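Local atomic coordinates of tRNA (guanosine(18)-2'-O)-methyltransferase (Aquifex aeolicus, PDB entry 1ZJR), a protein that catalyses the S-adenosyl-L-methionine-dependent 2'-O-methylation of guanosine 18 in a subset of tRNA species. Residues A[99-105]-A[139-145]. Sequence-based numbering, arbitrary orientation.
Sequences QIVATWL and IADKKIV
The indole of Trp-104 meets Lys-143 obliquely, its CD1 lying 4.0 Å from Lys-143 CD; the two side chains run alongside each other in the same direction, and the lysine continues to a salt bridge with Glu-108. A second flat group, the carboxylate of Asp-141, reaches back to the start of strand 99-103, where OD2 takes the Ile-100 N-H through its anti lone pair (2.7 Å, nearly straight at 169°). In return Ile-100 O accepts from both Asp-141 N and Lys-142 N, and the parallel ladder continues as Ala-102 and Trp-104 bond with Lys-142 and Ile-144. On the face bearing Val-101 and Thr-103, Ile-144 stands with CG1 flanked by both main-chain neighbours of CA (chi1 59°), and CD1, extended beyond it, comes to 3.6 Å from Val-101 CG1. Replacing Ile-144 by alanine removes CD1 and CG2, and is likely to leave Val-101 CG1 and Thr-103 CG2 without their apolar neighbour across the strands. On the reverse face Ala-102 CB rests 4.0 Å from Ala-140 CB. Neighbouring parallel strands are thus joined in the SPOUT methyltransferase sheet, and bonds at Ala-102 O and Trp-104 N flank Thr-103, a predicted S-adenosyl-L-methionine-binding residue, consistent with the pairing holding this strand end in place.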
ATOM      1  N   GLN A  99       5.043   7.983  -9.701  1.00 34.16           N
ATOM      2  CA  GLN A  99       5.651   6.965 -10.549  1.00 33.05           C
ATOM      3  C   GLN A  99       4.908   5.673 -10.225  1.00 32.70           C
ATOM      4  O   GLN A  99       4.641   5.378  -9.056  1.00 31.90           O
ATOM      5  CB  GLN A  99       7.145   6.789 -10.250  1.00 33.98           C
ATOM      6  CG  GLN A  99       7.472   6.235  -8.871  1.00 35.88           C
ATOM      7  CD  GLN A  99       8.949   5.880  -8.710  1.00 34.89           C
ATOM      8  OE1 GLN A  99       9.422   5.635  -7.601  1.00 36.32           O
ATOM      9  NE2 GLN A  99       9.678   5.845  -9.818  1.00 35.27           N
ATOM     10  N   ILE A 100       4.554   4.923 -11.260  1.00 30.51           N
ATOM     11  CA  ILE A 100       3.843   3.664 -11.080  1.00 30.57           C
ATOM     12  C   ILE A 100       4.858   2.526 -11.135  1.00 29.05           C
ATOM     13  O   ILE A 100       5.476   2.279 -12.173  1.00 29.58           O
ATOM     14  CB  ILE A 100       2.784   3.465 -12.183  1.00 30.41           C
ATOM     15  CG1 ILE A 100       1.922   4.727 -12.303  1.00 30.98           C
ATOM     16  CG2 ILE A 100       1.923   2.247 -11.862  1.00 31.14           C
ATOM     17  CD1 ILE A 100       1.204   5.128 -11.022  1.00 29.02           C
ATOM     18  N   VAL A 101       5.022   1.846 -10.004  1.00 27.87           N
ATOM     19  CA  VAL A 101       5.968   0.743  -9.859  1.00 27.45           C
ATOM     20  C   VAL A 101       5.179  -0.562  -9.744  1.00 29.28           C
ATOM     21  O   VAL A 101       4.439  -0.768  -8.782  1.00 27.34           O
ATOM     22  CB  VAL A 101       6.829   0.954  -8.591  1.00 27.98           C
ATOM     23  CG1 VAL A 101       7.848  -0.172  -8.429  1.00 27.93           C
ATOM     24  CG2 VAL A 101       7.542   2.309  -8.680  1.00 27.70           C
ATOM     25  N   ALA A 102       5.346  -1.448 -10.720  1.00 28.72           N
ATOM     26  CA  ALA A 102       4.597  -2.697 -10.716  1.00 28.15           C
ATOM     27  C   ALA A 102       5.436  -3.963 -10.717  1.00 27.59           C
ATOM     28  O   ALA A 102       6.439  -4.060 -11.418  1.00 26.75           O
ATOM     29  CB  ALA A 102       3.645  -2.720 -11.901  1.00 28.58           C
ATOM     30  N   THR A 103       5.011  -4.942  -9.926  1.00 28.12           N
ATOM     31  CA  THR A 103       5.706  -6.222  -9.870  1.00 27.10           C
ATOM     32  C   THR A 103       5.321  -6.952 -11.151  1.00 27.43           C
ATOM     33  O   THR A 103       4.146  -7.244 -11.377  1.00 27.75           O
ATOM     34  CB  THR A 103       5.242  -7.065  -8.676  1.00 26.67           C
ATOM     35  OG1 THR A 103       3.818  -7.225  -8.744  1.00 27.45           O
ATOM     36  CG2 THR A 103       5.621  -6.386  -7.365  1.00 26.04           C
ATOM     37  N   TRP A 104       6.314  -7.237 -11.984  1.00 29.16           N
ATOM     38  CA  TRP A 104       6.086  -7.920 -13.256  1.00 30.11           C
ATOM     39  C   TRP A 104       7.137  -9.018 -13.384  1.00 30.45           C
ATOM     40  O   TRP A 104       8.336  -8.740 -13.435  1.00 29.44           O
ATOM     41  CB  TRP A 104       6.195  -6.898 -14.401  1.00 30.14           C
ATOM     42  CG  TRP A 104       5.935  -7.451 -15.778  1.00 31.91           C
ATOM     43  CD1 TRP A 104       6.854  -7.633 -16.770  1.00 33.27           C
ATOM     44  CD2 TRP A 104       4.675  -7.890 -16.313  1.00 30.63           C
ATOM     45  NE1 TRP A 104       6.247  -8.155 -17.891  1.00 34.11           N
ATOM     46  CE2 TRP A 104       4.912  -8.324 -17.638  1.00 32.15           C
ATOM     47  CE3 TRP A 104       3.372  -7.955 -15.801  1.00 30.54           C
ATOM     48  CZ2 TRP A 104       3.892  -8.822 -18.461  1.00 30.40           C
ATOM     49  CZ3 TRP A 104       2.355  -8.450 -16.620  1.00 30.47           C
ATOM     50  CH2 TRP A 104       2.625  -8.877 -17.938  1.00 30.57           C
ATOM     51  N   LEU A 105       6.678 -10.265 -13.418  1.00 32.62           N
ATOM     52  CA  LEU A 105       7.575 -11.415 -13.502  1.00 37.17           C
ATOM     53  C   LEU A 105       8.083 -11.556 -14.929  1.00 39.20           C
ATOM     54  O   LEU A 105       7.435 -12.164 -15.781  1.00 39.20           O
ATOM     55  CB  LEU A 105       6.833 -12.683 -13.057  1.00 37.87           C
ATOM     56  CG  LEU A 105       7.659 -13.887 -12.597  1.00 42.26           C
ATOM     57  CD1 LEU A 105       8.572 -13.482 -11.438  1.00 40.19           C
ATOM     58  CD2 LEU A 105       6.717 -15.005 -12.161  1.00 39.97           C
ATOM     59  N   ILE A 139       1.132   0.655 -18.363  1.00 39.90           N
ATOM     60  CA  ILE A 139       1.233   2.050 -17.951  1.00 41.03           C
ATOM     61  C   ILE A 139       2.262   2.299 -16.847  1.00 39.90           C
ATOM     62  O   ILE A 139       2.445   3.431 -16.404  1.00 39.65           O
ATOM     63  CB  ILE A 139      -0.143   2.575 -17.474  1.00 44.60           C
ATOM     64  CG1 ILE A 139      -0.096   4.095 -17.322  1.00 48.57           C
ATOM     65  CG2 ILE A 139      -0.527   1.926 -16.141  1.00 43.64           C
ATOM     66  CD1 ILE A 139       0.192   4.830 -18.617  1.00 50.69           C
ATOM     67  N   ALA A 140       2.945   1.246 -16.411  1.00 38.59           N
ATOM     68  CA  ALA A 140       3.936   1.370 -15.345  1.00 36.72           C
ATOM     69  C   ALA A 140       5.201   2.121 -15.756  1.00 36.00           C
ATOM     70  O   ALA A 140       5.625   2.062 -16.905  1.00 36.65           O
ATOM     71  CB  ALA A 140       4.315  -0.017 -14.830  1.00 34.97           C
ATOM     72  N   ASP A 141       5.797   2.822 -14.797  1.00 34.79           N
ATOM     73  CA  ASP A 141       7.032   3.568 -15.019  1.00 35.86           C
ATOM     74  C   ASP A 141       8.199   2.633 -14.727  1.00 35.59           C
ATOM     75  O   ASP A 141       9.266   2.736 -15.334  1.00 35.10           O
ATOM     76  CB  ASP A 141       7.100   4.777 -14.084  1.00 37.84           C
ATOM     77  CG  ASP A 141       6.073   5.833 -14.428  1.00 40.48           C
ATOM     78  OD1 ASP A 141       6.213   6.463 -15.497  1.00 40.82           O
ATOM     79  OD2 ASP A 141       5.125   6.030 -13.638  1.00 39.15           O
ATOM     80  N   LYS A 142       7.985   1.723 -13.783  1.00 33.23           N
ATOM     81  CA  LYS A 142       9.003   0.751 -13.403  1.00 32.94           C
ATOM     82  C   LYS A 142       8.379  -0.637 -13.292  1.00 32.14           C
ATOM     83  O   LYS A 142       7.275  -0.789 -12.766  1.00 30.77           O
ATOM     84  CB  LYS A 142       9.629   1.127 -12.054  1.00 35.48           C
ATOM     85  CG  LYS A 142      10.461   2.410 -12.052  1.00 37.54           C
ATOM     86  CD  LYS A 142      11.762   2.230 -12.821  1.00 40.39           C
ATOM     87  CE  LYS A 142      12.623   3.483 -12.740  1.00 42.26           C
ATOM     88  NZ  LYS A 142      11.909   4.666 -13.289  1.00 44.17           N
ATOM     89  N   LYS A 143       9.085  -1.639 -13.810  1.00 31.57           N
ATOM     90  CA  LYS A 143       8.640  -3.030 -13.741  1.00 33.69           C
ATOM     91  C   LYS A 143       9.684  -3.716 -12.868  1.00 31.54           C
ATOM     92  O   LYS A 143      10.853  -3.769 -13.233  1.00 32.30           O
ATOM     93  CB  LYS A 143       8.614  -3.658 -15.137  1.00 35.62           C
ATOM     94  CG  LYS A 143       7.639  -2.984 -16.089  1.00 39.68           C
ATOM     95  CD  LYS A 143       7.564  -3.708 -17.426  1.00 43.04           C
ATOM     96  CE  LYS A 143       8.916  -3.763 -18.106  1.00 44.66           C
ATOM     97  NZ  LYS A 143       8.846  -4.499 -19.401  1.00 49.28           N
ATOM     98  N   ILE A 144       9.263  -4.245 -11.724  1.00 29.65           N
ATOM     99  CA  ILE A 144      10.208  -4.854 -10.795  1.00 27.99           C
ATOM    100  C   ILE A 144      10.027  -6.323 -10.441  1.00 28.04           C
ATOM    101  O   ILE A 144       8.939  -6.883 -10.541  1.00 26.54           O
ATOM    102  CB  ILE A 144      10.218  -4.086  -9.455  1.00 28.62           C
ATOM    103  CG1 ILE A 144       8.805  -4.098  -8.846  1.00 27.25           C
ATOM    104  CG2 ILE A 144      10.705  -2.656  -9.673  1.00 28.66           C
ATOM    105  CD1 ILE A 144       8.725  -3.568  -7.420  1.00 25.94           C
ATOM    106  N   VAL A 145      11.126  -6.932 -10.015  1.00 26.87           N
ATOM    107  CA  VAL A 145      11.120  -8.322  -9.579  1.00 28.13           C
ATOM    108  C   VAL A 145      12.000  -8.401  -8.353  1.00 27.10           C
ATOM    109  O   VAL A 145      12.838  -7.522  -8.123  1.00 26.82           O
ATOM    110  CB  VAL A 145      11.706  -9.294 -10.635  1.00 29.24           C
ATOM    111  CG1 VAL A 145      10.736  -9.468 -11.782  1.00 30.44           C
ATOM    112  CG2 VAL A 145      13.047  -8.781 -11.130  1.00 29.92           C
TER